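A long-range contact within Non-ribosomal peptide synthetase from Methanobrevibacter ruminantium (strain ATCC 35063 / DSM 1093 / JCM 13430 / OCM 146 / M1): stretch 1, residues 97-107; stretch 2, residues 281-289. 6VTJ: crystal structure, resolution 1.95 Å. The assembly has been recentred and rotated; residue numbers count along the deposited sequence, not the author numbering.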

ATOM      1  N   ILE A  97       2.668 -20.822  -7.077  1.00 34.20           N
ATOM      2  CA  ILE A  97       1.263 -20.437  -6.989  1.00 41.02           C
ATOM      3  C   ILE A  97       0.909 -19.454  -8.105  1.00 35.47           C
ATOM      4  O   ILE A  97      -0.144 -19.569  -8.741  1.00 35.58           O
ATOM      5  CB  ILE A  97       0.957 -19.872  -5.586  1.00 35.15           C
ATOM      6  CG1 ILE A  97       1.081 -20.991  -4.554  1.00 34.61           C
ATOM      7  CG2 ILE A  97      -0.441 -19.311  -5.517  1.00 31.76           C
ATOM      8  CD1 ILE A  97       1.101 -20.500  -3.132  1.00 35.68           C
ATOM      9  N   ILE A  98       1.811 -18.515  -8.401  1.00 38.19           N
ATOM     10  CA  ILE A  98       1.533 -17.499  -9.410  1.00 36.23           C
ATOM     11  C   ILE A  98       1.464 -18.126 -10.797  1.00 39.46           C
ATOM     12  O   ILE A  98       0.521 -17.882 -11.563  1.00 36.86           O
ATOM     13  CB  ILE A  98       2.594 -16.389  -9.342  1.00 37.49           C
ATOM     14  CG1 ILE A  98       2.296 -15.446  -8.175  1.00 33.84           C
ATOM     15  CG2 ILE A  98       2.656 -15.620 -10.647  1.00 34.67           C
ATOM     16  CD1 ILE A  98       3.539 -14.783  -7.631  1.00 38.48           C
ATOM     17  N   LYS A  99       2.453 -18.963 -11.134  1.00 40.11           N
ATOM     18  CA  LYS A  99       2.568 -19.491 -12.489  1.00 39.36           C
ATOM     19  C   LYS A  99       1.689 -20.712 -12.747  1.00 39.67           C
ATOM     20  O   LYS A  99       1.409 -21.015 -13.912  1.00 41.64           O
ATOM     21  CB  LYS A  99       4.028 -19.834 -12.792  1.00 37.00           C
ATOM     22  CG  LYS A  99       4.935 -18.619 -12.887  1.00 41.17           C
ATOM     23  CD  LYS A  99       6.387 -19.043 -12.967  1.00 43.64           C
ATOM     24  CE  LYS A  99       7.312 -17.857 -13.200  1.00 50.54           C
ATOM     25  NZ  LYS A  99       8.707 -18.147 -12.733  1.00 51.56           N
ATOM     26  N   ASN A 100       1.240 -21.415 -11.707  1.00 38.49           N
ATOM     27  CA  ASN A 100       0.452 -22.636 -11.897  1.00 39.58           C
ATOM     28  C   ASN A 100      -1.022 -22.253 -11.978  1.00 38.84           C
ATOM     29  O   ASN A 100      -1.813 -22.463 -11.057  1.00 37.34           O
ATOM     30  CB  ASN A 100       0.708 -23.633 -10.775  1.00 39.97           C
ATOM     31  CG  ASN A 100      -0.181 -24.850 -10.877  1.00 41.45           C
ATOM     32  OD1 ASN A 100      -0.294 -25.462 -11.948  1.00 42.42           O
ATOM     33  ND2 ASN A 100      -0.843 -25.199  -9.771  1.00 36.84           N
ATOM     34  N   TYR A 101      -1.397 -21.693 -13.122  1.00 39.47           N
ATOM     35  CA  TYR A 101      -2.716 -21.097 -13.258  1.00 38.03           C
ATOM     36  C   TYR A 101      -2.979 -20.862 -14.730  1.00 35.51           C
ATOM     37  O   TYR A 101      -2.065 -20.516 -15.487  1.00 38.09           O
ATOM     38  CB  TYR A 101      -2.813 -19.775 -12.477  1.00 37.31           C
ATOM     39  CG  TYR A 101      -4.231 -19.339 -12.145  1.00 37.50           C
ATOM     40  CD1 TYR A 101      -4.852 -19.756 -10.972  1.00 37.11           C
ATOM     41  CD2 TYR A 101      -4.931 -18.499 -12.987  1.00 34.51           C
ATOM     42  CE1 TYR A 101      -6.138 -19.351 -10.658  1.00 39.42           C
ATOM     43  CE2 TYR A 101      -6.227 -18.092 -12.686  1.00 36.85           C
ATOM     44  CZ  TYR A 101      -6.823 -18.523 -11.522  1.00 35.31           C
ATOM     45  OH  TYR A 101      -8.102 -18.125 -11.220  1.00 39.19           O
ATOM     46  N   ASN A 102      -4.225 -21.069 -15.125  1.00 39.36           N
ATOM     47  CA  ASN A 102      -4.692 -20.779 -16.471  1.00 39.57           C
ATOM     48  C   ASN A 102      -5.409 -19.429 -16.435  1.00 34.84           C
ATOM     49  O   ASN A 102      -6.521 -19.326 -15.913  1.00 34.91           O
ATOM     50  CB  ASN A 102      -5.611 -21.898 -16.959  1.00 41.94           C
ATOM     51  CG  ASN A 102      -5.861 -21.833 -18.451  1.00 50.52           C
ATOM     52  OD1 ASN A 102      -5.965 -20.743 -19.028  1.00 46.58           O
ATOM     53  ND2 ASN A 102      -5.976 -22.998 -19.087  1.00 47.36           N
ATOM     54  N   TYR A 103      -4.780 -18.398 -16.986  1.00 34.13           N
ATOM     55  CA  TYR A 103      -5.345 -17.052 -16.962  1.00 35.06           C
ATOM     56  C   TYR A 103      -6.280 -16.764 -18.138  1.00 37.62           C
ATOM     57  O   TYR A 103      -6.618 -15.603 -18.363  1.00 42.77           O
ATOM     58  CB  TYR A 103      -4.222 -16.010 -16.926  1.00 30.90           C
ATOM     59  CG  TYR A 103      -3.440 -16.014 -15.625  1.00 34.85           C
ATOM     60  CD1 TYR A 103      -3.863 -15.256 -14.534  1.00 32.02           C
ATOM     61  CD2 TYR A 103      -2.289 -16.775 -15.483  1.00 34.31           C
ATOM     62  CE1 TYR A 103      -3.154 -15.253 -13.339  1.00 31.61           C
ATOM     63  CE2 TYR A 103      -1.572 -16.787 -14.275  1.00 34.96           C
ATOM     64  CZ  TYR A 103      -2.015 -16.020 -13.213  1.00 34.62           C
ATOM     65  OH  TYR A 103      -1.321 -16.025 -12.023  1.00 31.96           O
ATOM     66  N   GLY A 104      -6.713 -17.783 -18.882  1.00 37.83           N
ATOM     67  CA  GLY A 104      -7.507 -17.523 -20.074  1.00 36.75           C
ATOM     68  C   GLY A 104      -8.831 -16.845 -19.778  1.00 39.15           C
ATOM     69  O   GLY A 104      -9.170 -15.824 -20.387  1.00 38.25           O
ATOM     70  N   GLU A 105      -9.600 -17.401 -18.834  1.00 37.55           N
ATOM     71  CA  GLU A 105     -10.940 -16.884 -18.562  1.00 34.78           C
ATOM     72  C   GLU A 105     -10.901 -15.480 -17.956  1.00 37.95           C
ATOM     73  O   GLU A 105     -11.715 -14.606 -18.308  1.00 33.52           O
ATOM     74  CB  GLU A 105     -11.678 -17.841 -17.630  1.00 40.28           C
ATOM     75  CG  GLU A 105     -12.169 -19.107 -18.304  1.00 46.52           C
ATOM     76  CD  GLU A 105     -13.207 -19.832 -17.469  1.00 57.64           C
ATOM     77  OE1 GLU A 105     -12.840 -20.799 -16.759  1.00 61.61           O
ATOM     78  OE2 GLU A 105     -14.392 -19.428 -17.518  1.00 63.46           O
ATOM     79  N   ILE A 106      -9.979 -15.257 -17.023  1.00 34.78           N
ATOM     80  CA  ILE A 106      -9.787 -13.920 -16.471  1.00 35.19           C
ATOM     81  C   ILE A 106      -9.471 -12.925 -17.585  1.00 32.23           C
ATOM     82  O   ILE A 106     -10.052 -11.841 -17.641  1.00 36.28           O
ATOM     83  CB  ILE A 106      -8.686 -13.947 -15.396  1.00 32.32           C
ATOM     84  CG1 ILE A 106      -9.245 -14.501 -14.095  1.00 28.80           C
ATOM     85  CG2 ILE A 106      -8.092 -12.573 -15.205  1.00 33.33           C
ATOM     86  CD1 ILE A 106      -8.239 -14.580 -12.991  1.00 31.38           C
ATOM     87  N   ASN A 107      -8.545 -13.285 -18.486  1.00 30.33           N
ATOM     88  CA  ASN A 107      -8.137 -12.376 -19.557  1.00 30.74           C
ATOM     89  C   ASN A 107      -9.301 -12.064 -20.493  1.00 36.01           C
ATOM     90  O   ASN A 107      -9.447 -10.926 -20.977  1.00 34.29           O
ATOM     91  CB  ASN A 107      -6.961 -12.978 -20.332  1.00 30.88           C
ATOM     92  CG  ASN A 107      -5.646 -12.832 -19.590  1.00 39.07           C
ATOM     93  OD1 ASN A 107      -5.523 -11.953 -18.738  1.00 39.56           O
ATOM     94  ND2 ASN A 107      -4.652 -13.677 -19.911  1.00 35.51           N
TER
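Stretch 2, residues 281-289: TLYYEQDLE

Stretch 2 lies along stretch 1 as an irregular strip without helix or strand, and it runs against the numbering of stretch 1: Leu282 and Tyr283 lie by Ile106 and Tyr103, while Glu285 and Leu288 lie near Lys99 and Ile98. Its centre is Tyr283, whose t rotamer (chi1 -175°) lays the ring on that of Tyr103 in an offset stack, centroids 4.7 Å apart and planes at 23°. The closest atoms are Tyr103 CE2 and Tyr283 CD2, 3.4 Å apart, and Tyr283 CB also sits over the face of the Tyr103 ring. Tyr103, at an N-cap position, takes chi1 m; its ring reaches back to the preceding helix, where Tyr103 OH donates to Ile98 O at 2.7 Å. A tyrosine thus offers both a flat face for stacking and a hydroxyl that holds the ring in place. Buried Ile98 (m, t) suits its apolar setting, its branched chain packing against both Tyr283 (Ile98 CG2 to Tyr283 CE1, 3.4 Å) and Leu288 (Ile98 CD1 to Leu288 CB, 3.9 Å). The extended Lys99 lays its methylenes by Tyr283, Lys99 CG 3.4 Å from Tyr283 OH, while NZ bonds just outside the stretches. Leu282 (t, p) brings CD2 within 3.7 Å of Ile106 CG2, apolar against apolar. No direct hydrogen bond joins the stretches; instead, waters link the Asn107 side-chain amide to the backbone of Leu282 and Tyr283.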

ATOM      1  N   THR A 281      -5.078  -5.410 -17.809  1.00 30.54           N
ATOM      2  CA  THR A 281      -3.892  -6.213 -17.565  1.00 31.33           C
ATOM      3  C   THR A 281      -3.928  -6.809 -16.161  1.00 31.46           C
ATOM      4  O   THR A 281      -4.154  -6.093 -15.178  1.00 28.85           O
ATOM      5  CB  THR A 281      -2.626  -5.361 -17.730  1.00 35.16           C
ATOM      6  OG1 THR A 281      -2.660  -4.662 -18.985  1.00 29.09           O
ATOM      7  CG2 THR A 281      -1.392  -6.239 -17.671  1.00 29.03           C
ATOM      8  N   LEU A 282      -3.679  -8.116 -16.059  1.00 31.55           N
ATOM      9  CA  LEU A 282      -3.401  -8.701 -14.753  1.00 31.94           C
ATOM     10  C   LEU A 282      -2.002  -9.296 -14.749  1.00 33.59           C
ATOM     11  O   LEU A 282      -1.077  -8.687 -14.213  1.00 35.50           O
ATOM     12  CB  LEU A 282      -4.438  -9.761 -14.369  1.00 34.82           C
ATOM     13  CG  LEU A 282      -4.223 -10.548 -13.067  1.00 30.49           C
ATOM     14  CD1 LEU A 282      -4.139  -9.667 -11.872  1.00 26.30           C
ATOM     15  CD2 LEU A 282      -5.356 -11.513 -12.883  1.00 34.13           C
ATOM     16  N   TYR A 283      -1.827 -10.467 -15.357  1.00 36.89           N
ATOM     17  CA  TYR A 283      -0.585 -11.218 -15.265  1.00 32.41           C
ATOM     18  C   TYR A 283       0.168 -11.210 -16.587  1.00 30.52           C
ATOM     19  O   TYR A 283      -0.389 -11.578 -17.625  1.00 33.88           O
ATOM     20  CB  TYR A 283      -0.861 -12.659 -14.856  1.00 34.40           C
ATOM     21  CG  TYR A 283       0.404 -13.442 -14.637  1.00 29.33           C
ATOM     22  CD1 TYR A 283       1.307 -13.046 -13.673  1.00 34.53           C
ATOM     23  CD2 TYR A 283       0.705 -14.567 -15.405  1.00 36.82           C
ATOM     24  CE1 TYR A 283       2.470 -13.748 -13.443  1.00 36.02           C
ATOM     25  CE2 TYR A 283       1.884 -15.296 -15.183  1.00 36.64           C
ATOM     26  CZ  TYR A 283       2.760 -14.874 -14.194  1.00 37.81           C
ATOM     27  OH  TYR A 283       3.944 -15.545 -13.935  1.00 41.07           O
ATOM     28  N   TYR A 284       1.449 -10.843 -16.532  1.00 29.51           N
ATOM     29  CA  TYR A 284       2.337 -10.951 -17.686  1.00 35.86           C
ATOM     30  C   TYR A 284       3.763 -11.320 -17.250  1.00 31.10           C
ATOM     31  O   TYR A 284       4.737 -10.865 -17.859  1.00 28.89           O
ATOM     32  CB  TYR A 284       2.321  -9.644 -18.503  1.00 32.61           C
ATOM     33  CG  TYR A 284       2.676  -8.415 -17.691  1.00 34.23           C
ATOM     34  CD1 TYR A 284       1.749  -7.832 -16.824  1.00 32.55           C
ATOM     35  CD2 TYR A 284       3.946  -7.847 -17.772  1.00 32.78           C
ATOM     36  CE1 TYR A 284       2.082  -6.713 -16.065  1.00 30.27           C
ATOM     37  CE2 TYR A 284       4.276  -6.738 -17.036  1.00 32.42           C
ATOM     38  CZ  TYR A 284       3.347  -6.172 -16.181  1.00 30.17           C
ATOM     39  OH  TYR A 284       3.694  -5.068 -15.431  1.00 31.47           O
ATOM     40  N   GLU A 285       3.894 -12.113 -16.182  1.00 35.06           N
ATOM     41  CA  GLU A 285       5.191 -12.490 -15.602  1.00 34.92           C
ATOM     42  C   GLU A 285       6.031 -11.272 -15.218  1.00 36.03           C
ATOM     43  O   GLU A 285       7.239 -11.208 -15.476  1.00 38.21           O
ATOM     44  CB  GLU A 285       5.965 -13.425 -16.535  1.00 37.29           C
ATOM     45  CG  GLU A 285       5.631 -14.871 -16.245  1.00 45.68           C
ATOM     46  CD  GLU A 285       6.255 -15.857 -17.206  1.00 49.92           C
ATOM     47  OE1 GLU A 285       7.504 -15.924 -17.259  1.00 44.53           O
ATOM     48  OE2 GLU A 285       5.481 -16.564 -17.903  1.00 50.76           O
ATOM     49  N   GLN A 286       5.379 -10.304 -14.580  1.00 35.54           N
ATOM     50  CA  GLN A 286       6.062  -9.185 -13.956  1.00 35.56           C
ATOM     51  C   GLN A 286       6.712  -9.643 -12.654  1.00 33.78           C
ATOM     52  O   GLN A 286       6.439 -10.732 -12.136  1.00 39.97           O
ATOM     53  CB  GLN A 286       5.085  -8.029 -13.693  1.00 30.47           C
ATOM     54  CG  GLN A 286       3.970  -8.341 -12.676  1.00 30.26           C
ATOM     55  CD  GLN A 286       2.670  -8.880 -13.320  1.00 31.97           C
ATOM     56  OE1 GLN A 286       2.711  -9.760 -14.172  1.00 31.56           O
ATOM     57  NE2 GLN A 286       1.518  -8.340 -12.900  1.00 26.72           N
ATOM     58  N   ASP A 287       7.581  -8.795 -12.121  1.00 35.93           N
ATOM     59  CA  ASP A 287       8.284  -9.084 -10.868  1.00 39.35           C
ATOM     60  C   ASP A 287       7.300  -9.041  -9.701  1.00 36.03           C
ATOM     61  O   ASP A 287       6.771  -7.982  -9.357  1.00 36.69           O
ATOM     62  CB  ASP A 287       9.423  -8.081 -10.688  1.00 38.79           C
ATOM     63  CG  ASP A 287      10.150  -8.218  -9.360  1.00 40.57           C
ATOM     64  OD1 ASP A 287      10.123  -9.296  -8.732  1.00 37.48           O
ATOM     65  OD2 ASP A 287      10.765  -7.215  -8.944  1.00 51.27           O
ATOM     66  N   LEU A 288       7.048 -10.195  -9.094  1.00 36.75           N
ATOM     67  CA  LEU A 288       6.134 -10.319  -7.967  1.00 36.34           C
ATOM     68  C   LEU A 288       6.848 -10.873  -6.742  1.00 37.81           C
ATOM     69  O   LEU A 288       6.267 -11.625  -5.962  1.00 40.89           O
ATOM     70  CB  LEU A 288       4.940 -11.198  -8.340  1.00 33.69           C
ATOM     71  CG  LEU A 288       3.990 -10.553  -9.355  1.00 33.98           C
ATOM     72  CD1 LEU A 288       2.996 -11.565  -9.932  1.00 29.70           C
ATOM     73  CD2 LEU A 288       3.266  -9.403  -8.706  1.00 24.96           C
ATOM     74  N   GLU A 289       8.115 -10.518  -6.564  1.00 36.70           N
ATOM     75  CA  GLU A 289       8.855 -11.092  -5.450  1.00 37.90           C
ATOM     76  C   GLU A 289       8.469 -10.438  -4.130  1.00 38.86           C
ATOM     77  O   GLU A 289       8.410 -11.114  -3.094  1.00 42.86           O
ATOM     78  CB  GLU A 289      10.360 -10.969  -5.699  1.00 41.34           C
ATOM     79  CG  GLU A 289      11.073 -12.312  -5.932  1.00 45.81           C
TER
HETATM   80  O   HOH W   1      -2.184 -13.584 -18.291  1.00 30.42           O
HETATM   81  O   HOH W   2      -3.365  -9.922 -18.273  1.00 33.54           O
HETATM   82  O   HOH W   3      -3.834 -12.099 -16.415  1.00 37.17           O